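Fiber protein (Raptor siadenovirus a, PDB 5FJL) forms the trimeric head domain at the tip of the adenovirus fibre, a capsid protein that probably attaches the virion to its host-cell receptor. Local coordinates at residues S94-E99 / E152-T157; C119-T124 / Q159-V164. One frame throughout, in Å; residues are numbered along the deposited sequence.

From the N terminus the chain first reaches 94-99, in the loop before strand 99-103, then 119-124 at the end of strand 115-122. It returns through 152-157, which closes interaction 1, and 159-164, which closes interaction 2, so the two closed loops cross. Interaction 1 joins two surface loops through a single bridge; interaction 2 pairs two strands of the antiparallel sheet. They meet directly: Glu156 OE1 lies 2.7 Å from Thr123 OG1, a probable hydrogen bond, and Leu96 packs against Phe121 and Thr123.

Interaction 1. Residues S94-E99 / E152-T157; sequences STLKDE and ESKHET
Leu96 N donates to Glu156 O at 2.8 Å, almost straight down the carbonyl bond (168°), and Leu96 O accepts from Lys154 N, which comes in tilted from the carbonyl plane, so one residue carries the backbone pairing in both directions. Leu96 is the centre of an inverse gamma turn, in which Thr95 O is gripped by Lys97 NZ at 2.8 Å and more weakly by Lys97 N; the opposing loop of the fibre head has its own inverse gamma turn, centred on His155. The two loops run almost antiparallel, with a single beta bridge between Thr95 and Thr157, and Thr95 CA leans on Glu156 O.

With CG anti to the backbone N (chi1 -172°), the buried Leu96 side chain lies alongside that of Lys154, CD2 against CG at 3.9 Å, and both also touch Tyr128. The lysine bends at chi2 (-73°), and its NZ forms a salt bridge with Glu152 OE2, met from above the carboxylate plane. Glu156 turns its carboxylate to Tyr128 and His126. Asp98 O takes a hydrogen bond from Arg129 of a neighbouring subunit, which places this surface contact beside the trimer interface. At the two ends waters bridge the loops: one joins Ser94 OG to Thr157 OG1, and the other donates to Asp98 OD2 while accepting from Ser153 N at 3.0 Å.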
loop_
_atom_site.group_PDB
_atom_site.type_symbol
_atom_site.label_atom_id
_atom_site.label_comp_id
_atom_site.label_asym_id
_atom_site.label_seq_id
_atom_site.Cartn_x
_atom_site.Cartn_y
_atom_site.Cartn_z
ATOM N N SER A 94 -23.093 2.173 -10.392
ATOM C CA SER A 94 -22.196 1.351 -11.200
ATOM C C SER A 94 -21.242 2.118 -12.116
ATOM O O SER A 94 -20.381 1.527 -12.759
ATOM C CB SER A 94 -22.986 0.357 -12.039
ATOM O OG SER A 94 -23.875 0.996 -12.906
ATOM N N THR A 95 -21.343 3.449 -12.187
ATOM C CA THR A 95 -20.391 4.198 -12.981
ATOM C C THR A 95 -18.996 4.070 -12.399
ATOM O O THR A 95 -18.838 4.086 -11.171
ATOM C CB THR A 95 -20.754 5.692 -13.034
ATOM O OG1 THR A 95 -22.147 5.821 -13.343
ATOM C CG2 THR A 95 -19.894 6.383 -14.081
ATOM N N LEU A 96 -18.012 3.984 -13.274
ATOM C CA LEU A 96 -16.619 3.801 -12.875
ATOM C C LEU A 96 -15.984 5.129 -12.425
ATOM O O LEU A 96 -15.034 5.628 -13.039
ATOM C CB LEU A 96 -15.840 3.111 -13.989
ATOM C CG LEU A 96 -14.399 2.660 -13.704
ATOM C CD1 LEU A 96 -14.308 1.935 -12.391
ATOM C CD2 LEU A 96 -13.873 1.798 -14.863
ATOM N N LYS A 97 -16.509 5.623 -11.321
ATOM C CA LYS A 97 -16.076 6.864 -10.716
ATOM C C LYS A 97 -14.736 6.671 -10.009
ATOM O O LYS A 97 -14.282 5.537 -9.800
ATOM C CB LYS A 97 -17.114 7.308 -9.666
ATOM C CG LYS A 97 -18.535 7.501 -10.189
ATOM C CD LYS A 97 -19.544 7.704 -9.056
ATOM C CE LYS A 97 -19.851 6.439 -8.245
ATOM N NZ LYS A 97 -20.222 5.217 -9.030
ATOM N N ASP A 98 -14.145 7.764 -9.557
ATOM C CA ASP A 98 -12.900 7.646 -8.762
ATOM C C ASP A 98 -13.130 7.389 -7.255
ATOM O O ASP A 98 -12.175 7.223 -6.471
ATOM C CB ASP A 98 -11.972 8.834 -9.025
ATOM C CG ASP A 98 -12.516 10.136 -8.532
ATOM O OD1 ASP A 98 -13.406 10.198 -7.690
ATOM O OD2 ASP A 98 -11.993 11.169 -9.032
ATOM N N GLU A 99 -14.397 7.294 -6.848
ATOM C CA GLU A 99 -14.804 6.905 -5.514
ATOM C C GLU A 99 -15.966 5.957 -5.717
ATOM O O GLU A 99 -16.952 6.330 -6.381
ATOM C CB GLU A 99 -15.354 8.078 -4.678
ATOM C CG GLU A 99 -14.481 9.241 -4.332
ATOM C CD GLU A 99 -15.292 10.451 -3.796
ATOM O OE1 GLU A 99 -16.553 10.470 -3.834
ATOM O OE2 GLU A 99 -14.643 11.390 -3.322
ATOM N N GLU A 152 -8.503 7.502 -11.488
ATOM C CA GLU A 152 -9.093 8.080 -12.715
ATOM C C GLU A 152 -10.516 7.649 -13.036
ATOM O O GLU A 152 -10.737 6.480 -13.406
ATOM C CB GLU A 152 -8.207 7.751 -13.907
ATOM C CG GLU A 152 -8.448 8.682 -15.093
ATOM C CD GLU A 152 -7.787 8.194 -16.370
ATOM O OE1 GLU A 152 -6.654 7.645 -16.303
ATOM O OE2 GLU A 152 -8.425 8.350 -17.440
ATOM N N SER A 153 -11.457 8.582 -12.976
ATOM C CA SER A 153 -12.847 8.309 -13.351
ATOM C C SER A 153 -12.992 8.039 -14.848
ATOM O O SER A 153 -12.222 8.567 -15.661
ATOM C CB SER A 153 -13.782 9.441 -12.931
ATOM O OG SER A 153 -13.514 10.578 -13.711
ATOM N N LYS A 154 -13.935 7.154 -15.178
ATOM C CA LYS A 154 -14.260 6.811 -16.559
ATOM C C LYS A 154 -15.765 6.914 -16.698
ATOM O O LYS A 154 -16.510 6.541 -15.779
ATOM C CB LYS A 154 -13.847 5.372 -16.905
ATOM C CG LYS A 154 -12.401 5.007 -16.621
ATOM C CD LYS A 154 -11.447 5.644 -17.603
ATOM C CE LYS A 154 -10.047 5.185 -17.254
ATOM N NZ LYS A 154 -9.044 5.776 -18.166
ATOM N N HIS A 155 -16.228 7.363 -17.865
ATOM C CA HIS A 155 -17.661 7.436 -18.153
ATOM C C HIS A 155 -18.118 6.115 -18.738
ATOM O O HIS A 155 -18.461 6.001 -19.927
ATOM C CB HIS A 155 -17.967 8.584 -19.133
ATOM C CG HIS A 155 -17.733 9.941 -18.558
ATOM N ND1 HIS A 155 -18.355 10.381 -17.407
ATOM C CD2 HIS A 155 -16.965 10.970 -18.992
ATOM C CE1 HIS A 155 -17.967 11.619 -17.148
ATOM N NE2 HIS A 155 -17.126 12.000 -18.096
ATOM N N GLU A 156 -18.029 5.088 -17.894
ATOM C CA GLU A 156 -18.337 3.699 -18.268
ATOM C C GLU A 156 -18.964 3.019 -17.080
ATOM O O GLU A 156 -18.789 3.439 -15.950
ATOM C CB GLU A 156 -17.094 2.921 -18.654
ATOM C CG GLU A 156 -16.381 3.437 -19.883
ATOM C CD GLU A 156 -15.082 2.743 -20.109
ATOM O OE1 GLU A 156 -15.096 1.569 -20.557
ATOM O OE2 GLU A 156 -14.017 3.349 -19.889
ATOM N N THR A 157 -19.730 1.973 -17.348
ATOM C CA THR A 157 -20.405 1.167 -16.330
ATOM C C THR A 157 -19.534 -0.028 -15.932
ATOM O O THR A 157 -18.984 -0.727 -16.786
ATOM C CB THR A 157 -21.744 0.654 -16.886
ATOM O OG1 THR A 157 -22.555 1.812 -17.178
ATOM C CG2 THR A 157 -22.485 -0.230 -15.942
HETATM O O HOH W 1 -23.404 3.053 -14.800
HETATM O O HOH W 2 -10.707 11.108 -11.477
#

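Interaction 2. Residues C119-T124 / Q159-V164; sequences CIFITT and QYMHIV
A classic beta bulge ends this antiparallel strand pair: Gln159 and Tyr160 both face Ile122, whose carbonyl oxygen takes two N-H groups. Gln159 N reaches Ile122 O at 2.8 Å, while Tyr160 N lies on a lone pair of the same oxygen at 3.2 Å. Beyond the bulge the pairing is regular. Ile120 and His162 form a hydrogen-bonded pair with reciprocal 2.8 Å bonds, Ile120 N to His162 O and His162 N to Ile120 O, both in the carbonyl plane.

The buried face carries Cys119, Phe121, Met161 and Ile163. Met161 has CG anti to its backbone N (chi1 178°) and stays extended at chi2 (-175°), which carries CG and SD along the Phe121 ring: CG is 3.5 Å from CE2, and SD sits obliquely, 4.4 Å from the ring centroid, in a Met-aromatic contact. Phe121 also meets Arg150 in a cation-pi contact.

On the other face His162 crosses Ile122, with NE2 3.9 Å from Ile122 CG1, while its ND1 is hydrogen-bonded to Thr85 on strand 78-87. At the far end of the pair Ile120 CD1 touches Val164 CG2 at 3.6 Å, and Val164 packs on Leu149 of another subunit. At the bulge end, Gln159 bends at chi2 (-64°) and passes across Thr124, and one water accepts from both Gln159 NE2 and Thr124 N. The whole is a classic bulge closing an antiparallel strand pair; such sheets, one face packed into the core, build the beta-sandwich of adenovirus fibre heads.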
loop_
_atom_site.group_PDB
_atom_site.type_symbol
_atom_site.label_atom_id
_atom_site.label_comp_id
_atom_site.label_asym_id
_atom_site.label_seq_id
_atom_site.Cartn_x
_atom_site.Cartn_y
_atom_site.Cartn_z
ATOM N N CYS A 119 -6.736 -4.297 -8.362
ATOM C CA CYS A 119 -8.089 -4.586 -8.864
ATOM C C CYS A 119 -8.102 -4.578 -10.356
ATOM O O CYS A 119 -7.334 -3.871 -11.039
ATOM C CB CYS A 119 -9.085 -3.559 -8.378
ATOM S SG CYS A 119 -9.268 -3.633 -6.563
ATOM N N ILE A 120 -9.050 -5.346 -10.912
ATOM C CA ILE A 120 -9.328 -5.371 -12.333
ATOM C C ILE A 120 -10.775 -4.959 -12.506
ATOM O O ILE A 120 -11.660 -5.563 -11.912
ATOM C CB ILE A 120 -9.072 -6.752 -12.961
ATOM C CG1 ILE A 120 -7.586 -7.152 -12.824
ATOM C CG2 ILE A 120 -9.480 -6.762 -14.421
ATOM C CD1 ILE A 120 -7.347 -8.618 -13.044
ATOM N N PHE A 121 -11.006 -3.908 -13.278
ATOM C CA PHE A 121 -12.349 -3.434 -13.603
ATOM C C PHE A 121 -12.669 -3.814 -15.025
ATOM O O PHE A 121 -11.923 -3.479 -15.933
ATOM C CB PHE A 121 -12.487 -1.902 -13.422
ATOM C CG PHE A 121 -12.272 -1.459 -11.996
ATOM C CD1 PHE A 121 -10.998 -1.127 -11.534
ATOM C CD2 PHE A 121 -13.334 -1.363 -11.106
ATOM C CE1 PHE A 121 -10.801 -0.750 -10.219
ATOM C CE2 PHE A 121 -13.119 -0.969 -9.790
ATOM C CZ PHE A 121 -11.848 -0.689 -9.351
ATOM N N ILE A 122 -13.768 -4.542 -15.187
ATOM C CA ILE A 122 -14.269 -4.944 -16.505
ATOM C C ILE A 122 -15.455 -4.070 -16.850
ATOM O O ILE A 122 -16.438 -4.020 -16.103
ATOM C CB ILE A 122 -14.714 -6.420 -16.503
ATOM C CG1 ILE A 122 -13.625 -7.337 -15.948
ATOM C CG2 ILE A 122 -15.196 -6.826 -17.883
ATOM C CD1 ILE A 122 -12.375 -7.388 -16.732
ATOM N N THR A 123 -15.357 -3.357 -17.979
ATOM C CA THR A 123 -16.477 -2.632 -18.540
ATOM C C THR A 123 -16.861 -3.337 -19.856
ATOM O O THR A 123 -16.179 -4.272 -20.286
ATOM C CB THR A 123 -16.155 -1.157 -18.787
ATOM O OG1 THR A 123 -15.180 -1.054 -19.804
ATOM C CG2 THR A 123 -15.643 -0.473 -17.481
ATOM N N THR A 124 -17.929 -2.885 -20.502
ATOM C CA THR A 124 -18.277 -3.493 -21.790
ATOM C C THR A 124 -17.125 -3.409 -22.771
ATOM O O THR A 124 -16.829 -4.396 -23.490
ATOM C CB THR A 124 -19.522 -2.794 -22.379
ATOM O OG1 THR A 124 -20.627 -2.977 -21.493
ATOM C CG2 THR A 124 -19.846 -3.362 -23.751
ATOM N N GLN A 159 -19.022 -3.624 -15.068
ATOM C CA GLN A 159 -19.592 -4.954 -15.130
ATOM C C GLN A 159 -19.092 -5.789 -13.958
ATOM O O GLN A 159 -19.889 -6.369 -13.224
ATOM C CB GLN A 159 -19.290 -5.605 -16.481
ATOM C CG GLN A 159 -19.748 -4.786 -17.680
ATOM C CD GLN A 159 -21.247 -4.601 -17.781
ATOM O OE1 GLN A 159 -22.022 -5.445 -17.376
ATOM N NE2 GLN A 159 -21.662 -3.442 -18.290
ATOM N N TYR A 160 -17.769 -5.817 -13.759
ATOM C CA TYR A 160 -17.169 -6.514 -12.639
ATOM C C TYR A 160 -16.005 -5.730 -12.070
ATOM O O TYR A 160 -15.317 -5.050 -12.829
ATOM C CB TYR A 160 -16.665 -7.929 -13.015
ATOM C CG TYR A 160 -17.793 -8.800 -13.486
ATOM C CD1 TYR A 160 -18.557 -9.503 -12.564
ATOM C CD2 TYR A 160 -18.124 -8.855 -14.814
ATOM C CE1 TYR A 160 -19.643 -10.260 -12.987
ATOM C CE2 TYR A 160 -19.197 -9.603 -15.253
ATOM C CZ TYR A 160 -19.942 -10.301 -14.329
ATOM O OH TYR A 160 -21.057 -11.055 -14.746
ATOM N N MET A 161 -15.802 -5.902 -10.766
ATOM C CA MET A 161 -14.512 -5.549 -10.143
ATOM C C MET A 161 -13.950 -6.793 -9.538
ATOM O O MET A 161 -14.593 -7.364 -8.654
ATOM C CB MET A 161 -14.678 -4.482 -9.063
ATOM C CG MET A 161 -13.366 -4.121 -8.365
ATOM S SD MET A 161 -13.507 -2.972 -6.967
ATOM C CE MET A 161 -14.165 -4.044 -5.733
ATOM N N HIS A 162 -12.743 -7.154 -9.937
ATOM C CA HIS A 162 -12.048 -8.285 -9.346
ATOM C C HIS A 162 -10.948 -7.776 -8.428
ATOM O O HIS A 162 -10.079 -7.059 -8.902
ATOM C CB HIS A 162 -11.429 -9.179 -10.420
ATOM C CG HIS A 162 -12.407 -9.682 -11.444
ATOM N ND1 HIS A 162 -13.402 -10.577 -11.123
ATOM C CD2 HIS A 162 -12.540 -9.418 -12.765
ATOM C CE1 HIS A 162 -14.090 -10.863 -12.222
ATOM N NE2 HIS A 162 -13.601 -10.170 -13.223
ATOM N N ILE A 163 -10.981 -8.142 -7.166
ATOM C CA ILE A 163 -9.849 -7.884 -6.257
ATOM C C ILE A 163 -8.876 -9.047 -6.405
ATOM O O ILE A 163 -9.206 -10.177 -6.041
ATOM C CB ILE A 163 -10.287 -7.740 -4.782
ATOM C CG1 ILE A 163 -11.392 -6.680 -4.624
ATOM C CG2 ILE A 163 -9.074 -7.511 -3.892
ATOM C CD1 ILE A 163 -11.854 -6.468 -3.216
ATOM N N VAL A 164 -7.703 -8.778 -6.932
ATOM C CA VAL A 164 -6.689 -9.784 -7.156
ATOM C C VAL A 164 -5.894 -10.050 -5.879
ATOM O O VAL A 164 -5.730 -11.190 -5.456
ATOM C CB VAL A 164 -5.752 -9.378 -8.286
ATOM C CG1 VAL A 164 -4.627 -10.413 -8.443
ATOM C CG2 VAL A 164 -6.526 -9.190 -9.587
HETATM O O HOH W 3 -19.819 -1.309 -19.155
#